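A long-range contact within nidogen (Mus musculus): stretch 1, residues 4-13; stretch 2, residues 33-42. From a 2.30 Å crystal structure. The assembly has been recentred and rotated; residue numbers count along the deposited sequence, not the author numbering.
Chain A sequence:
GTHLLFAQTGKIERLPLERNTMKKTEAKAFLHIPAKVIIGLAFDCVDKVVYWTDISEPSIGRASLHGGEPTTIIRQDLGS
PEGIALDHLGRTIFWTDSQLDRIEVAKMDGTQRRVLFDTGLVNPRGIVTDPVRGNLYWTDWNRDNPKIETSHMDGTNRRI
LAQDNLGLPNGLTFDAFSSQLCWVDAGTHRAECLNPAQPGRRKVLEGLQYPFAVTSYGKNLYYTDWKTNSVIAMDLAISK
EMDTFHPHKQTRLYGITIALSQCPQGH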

# COMPACT_ATOMS: atom_id res chain seq x y z
N LEU A 4 -21.35 2.53 -0.46
CA LEU A 4 -19.95 2.88 -0.29
C LEU A 4 -19.33 1.73 0.49
O LEU A 4 -19.95 1.21 1.42
CB LEU A 4 -19.80 4.16 0.54
CG LEU A 4 -19.41 5.45 -0.16
CD1 LEU A 4 -19.20 6.52 0.90
CD2 LEU A 4 -18.14 5.26 -0.97
N LEU A 5 -18.13 1.34 0.10
CA LEU A 5 -17.43 0.25 0.76
C LEU A 5 -16.01 0.67 1.09
O LEU A 5 -15.32 1.24 0.24
CB LEU A 5 -17.39 -0.97 -0.17
CG LEU A 5 -18.71 -1.68 -0.48
CD1 LEU A 5 -18.65 -2.33 -1.85
CD2 LEU A 5 -19.01 -2.69 0.59
N PHE A 6 -15.59 0.43 2.33
CA PHE A 6 -14.22 0.76 2.71
C PHE A 6 -13.57 -0.32 3.57
O PHE A 6 -14.25 -1.12 4.21
CB PHE A 6 -14.11 2.15 3.34
CG PHE A 6 -14.81 2.31 4.66
CD1 PHE A 6 -16.08 2.88 4.72
CD2 PHE A 6 -14.18 1.96 5.84
CE1 PHE A 6 -16.71 3.11 5.94
CE2 PHE A 6 -14.79 2.18 7.08
CZ PHE A 6 -16.07 2.76 7.12
N ALA A 7 -12.24 -0.35 3.56
CA ALA A 7 -11.49 -1.35 4.30
C ALA A 7 -10.88 -0.89 5.62
O ALA A 7 -10.49 0.26 5.78
CB ALA A 7 -10.40 -1.93 3.41
N GLN A 8 -10.82 -1.84 6.55
CA GLN A 8 -10.23 -1.66 7.88
C GLN A 8 -9.57 -3.00 8.19
O GLN A 8 -9.79 -3.98 7.47
CB GLN A 8 -11.28 -1.36 8.94
CG GLN A 8 -11.57 0.12 9.14
CD GLN A 8 -12.62 0.39 10.20
OE1 GLN A 8 -13.66 -0.27 10.24
NE2 GLN A 8 -12.37 1.37 11.05
N THR A 9 -8.74 -3.03 9.22
CA THR A 9 -8.07 -4.26 9.61
C THR A 9 -9.13 -5.25 10.07
O THR A 9 -9.97 -4.92 10.92
CB THR A 9 -7.04 -4.02 10.74
OG1 THR A 9 -5.98 -3.19 10.25
CG2 THR A 9 -6.45 -5.33 11.23
N GLY A 10 -9.15 -6.41 9.42
CA GLY A 10 -10.08 -7.47 9.76
C GLY A 10 -11.51 -7.36 9.24
O GLY A 10 -12.34 -8.19 9.60
N LYS A 11 -11.79 -6.39 8.37
CA LYS A 11 -13.15 -6.22 7.86
C LYS A 11 -13.28 -5.27 6.68
O LYS A 11 -12.33 -4.59 6.29
CB LYS A 11 -14.05 -5.69 8.98
CG LYS A 11 -13.53 -4.40 9.61
CD LYS A 11 -14.47 -3.85 10.68
CE LYS A 11 -15.75 -3.32 10.07
NZ LYS A 11 -16.60 -2.69 11.11
N ILE A 12 -14.47 -5.26 6.09
CA ILE A 12 -14.83 -4.37 5.00
C ILE A 12 -16.17 -3.78 5.45
O ILE A 12 -17.11 -4.52 5.74
CB ILE A 12 -15.05 -5.09 3.65
CG1 ILE A 12 -13.74 -5.67 3.11
CG2 ILE A 12 -15.62 -4.11 2.62
CD1 ILE A 12 -13.93 -6.44 1.82
N GLU A 13 -16.24 -2.45 5.55
CA GLU A 13 -17.46 -1.77 5.97
C GLU A 13 -18.34 -1.38 4.79
O GLU A 13 -17.85 -1.16 3.68
CB GLU A 13 -17.11 -0.53 6.80
CG GLU A 13 -18.30 0.13 7.51
CD GLU A 13 -18.78 -0.63 8.75
OE1 GLU A 13 -18.38 -1.79 8.96
OE2 GLU A 13 -19.58 -0.06 9.52
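Stretch 2 33-42: IPAKVIIGLA

Stretch 2 packs over a hairpin formed by stretch 1. In that hairpin, strand 4-8 runs out to a type II turn from Gln-8 to Lys-11, and the chain returns along strand 11-13; Phe-6 and Glu-13 are joined by backbone bonds in both directions, Phe-6 N to Glu-13 O at 3.1 Å and Glu-13 N to Phe-6 O at 2.7 Å. Stretch 2 begins beside the turn and then crosses the hairpin as a strand, extended except at Ile-39, its axis making a signed crossing angle of -141° with strand 4-8 at a closest approach of 5.8 Å. Its direction is thus roughly opposed to that strand, while it makes an angle of 46° with strand 11-13, at 7.5 Å. Together the two stretches bury 512 Å².

Ile-33 (phi/psi -130/76) anchors the start: its N donates to Gly-10 O at 3.0 Å, and its O receives a CA-H...O contact from Gly-10 CA at 3.4 Å. Its CA-to-CB bond points sideways, with chi1 in m and chi2 near 94°. Pro-34 (-41/-41) and Ala-35 (-81/-11) carry the chain round a corner in a type I turn that ends at Lys-36, closed by Lys-36 N to Ile-33 O at 2.9 Å. Both point their CB atoms away from stretch 1, but the backbone of Pro-34 stays close, its N lying 3.6 Å from Gly-10 O.

Lys-36 (-102/158) extends the chain again and supplies the second backbone bond between the stretches: Gly-10 N donates to Lys-36 O at 2.7 Å. Gly-10 is therefore held through both its N and its O, and its positive phi of 79° is one that favours glycine. The side chain of Lys-36 sets off sideways, but its end leads away. At Val-37 (-118/92, chi1 t) the CA atom comes within 4.5 Å of Thr-9 CA, and the two side chains lie on the same face, Val-37 CG2 4.0 Å from Thr-9 CG2.

From Ile-38 (-70/127, chi1 and chi2 both m) the contact becomes mainly apolar. This residue points toward stretch 1 and touches both arms of the hairpin: its CG2 lies 3.7 Å from Ala-7 CB and 4.1 Å from Ile-12 CG1, while its CG1 is 3.8 Å from Lys-11 O. Ala-7 CB also lies 3.4 Å from Ile-38 O. Ile-39 (-113/-65), whose psi of -65° is not an extended value, turns its side chain away, leaving its O 4.2 Å from Ala-7 CB, and Gly-40 (-93/147) makes no contact.

Leu-41 (-136/147, chi1 m, chi2 t) brings the side chain back toward the hairpin and has the largest covered area of any residue here, 82 Å². Its CD1 is 3.7 Å from Leu-5 O, 3.6 Å from Phe-6 C and 4.2 Å from Ala-7 CB, and also 4.2 Å from Ile-12 CG2; its CD2 lies 3.6 Å from Ile-12 CD1. Ala-42 (-151/163) points away, beyond contact.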

# COMPACT_ATOMS: atom_id res chain seq x y z
N ILE A 33 -13.28 -10.62 8.09
CA ILE A 33 -12.21 -11.55 7.77
C ILE A 33 -11.14 -11.20 8.81
O ILE A 33 -10.13 -10.57 8.49
CB ILE A 33 -11.65 -11.37 6.33
CG1 ILE A 33 -12.77 -11.20 5.31
CG2 ILE A 33 -10.87 -12.61 5.94
CD1 ILE A 33 -13.11 -9.75 5.03
N PRO A 34 -11.36 -11.63 10.06
CA PRO A 34 -10.51 -11.42 11.24
C PRO A 34 -9.00 -11.52 11.10
O PRO A 34 -8.27 -10.69 11.64
CB PRO A 34 -11.09 -12.39 12.27
CG PRO A 34 -11.76 -13.44 11.44
CD PRO A 34 -12.40 -12.63 10.36
N ALA A 35 -8.51 -12.49 10.35
CA ALA A 35 -7.06 -12.64 10.19
C ALA A 35 -6.41 -11.71 9.16
O ALA A 35 -5.19 -11.58 9.15
CB ALA A 35 -6.73 -14.10 9.85
N LYS A 36 -7.22 -11.02 8.36
CA LYS A 36 -6.68 -10.17 7.30
C LYS A 36 -6.61 -8.65 7.48
O LYS A 36 -7.31 -8.06 8.30
CB LYS A 36 -7.42 -10.46 5.99
CG LYS A 36 -7.40 -11.92 5.53
CD LYS A 36 -8.07 -12.07 4.16
CE LYS A 36 -8.22 -13.53 3.73
NZ LYS A 36 -6.91 -14.21 3.48
N VAL A 37 -5.73 -8.03 6.71
CA VAL A 37 -5.58 -6.58 6.70
C VAL A 37 -5.93 -6.21 5.25
O VAL A 37 -5.08 -6.29 4.35
CB VAL A 37 -4.13 -6.12 7.04
CG1 VAL A 37 -4.00 -4.62 6.85
CG2 VAL A 37 -3.78 -6.50 8.48
N ILE A 38 -7.21 -5.92 5.04
CA ILE A 38 -7.72 -5.57 3.72
C ILE A 38 -7.19 -4.19 3.32
O ILE A 38 -7.32 -3.23 4.07
CB ILE A 38 -9.26 -5.53 3.72
CG1 ILE A 38 -9.83 -6.79 4.38
CG2 ILE A 38 -9.78 -5.41 2.29
CD1 ILE A 38 -9.69 -8.05 3.54
N ILE A 39 -6.59 -4.10 2.14
CA ILE A 39 -6.04 -2.83 1.68
C ILE A 39 -6.78 -2.28 0.47
O ILE A 39 -7.41 -1.22 0.56
CB ILE A 39 -4.54 -2.96 1.36
CG1 ILE A 39 -3.77 -3.43 2.60
CG2 ILE A 39 -3.99 -1.62 0.88
CD1 ILE A 39 -3.73 -2.41 3.74
N GLY A 40 -6.70 -2.97 -0.67
CA GLY A 40 -7.37 -2.50 -1.87
C GLY A 40 -8.77 -3.05 -2.06
O GLY A 40 -9.05 -4.18 -1.66
N LEU A 41 -9.65 -2.26 -2.66
CA LEU A 41 -11.02 -2.68 -2.93
C LEU A 41 -11.46 -2.27 -4.33
O LEU A 41 -11.06 -1.23 -4.84
CB LEU A 41 -12.00 -2.06 -1.94
CG LEU A 41 -12.06 -2.53 -0.48
CD1 LEU A 41 -13.10 -1.69 0.24
CD2 LEU A 41 -12.41 -4.02 -0.38
N ALA A 42 -12.30 -3.10 -4.95
CA ALA A 42 -12.83 -2.82 -6.28
C ALA A 42 -14.21 -3.48 -6.38
O ALA A 42 -14.54 -4.37 -5.59
CB ALA A 42 -11.90 -3.34 -7.37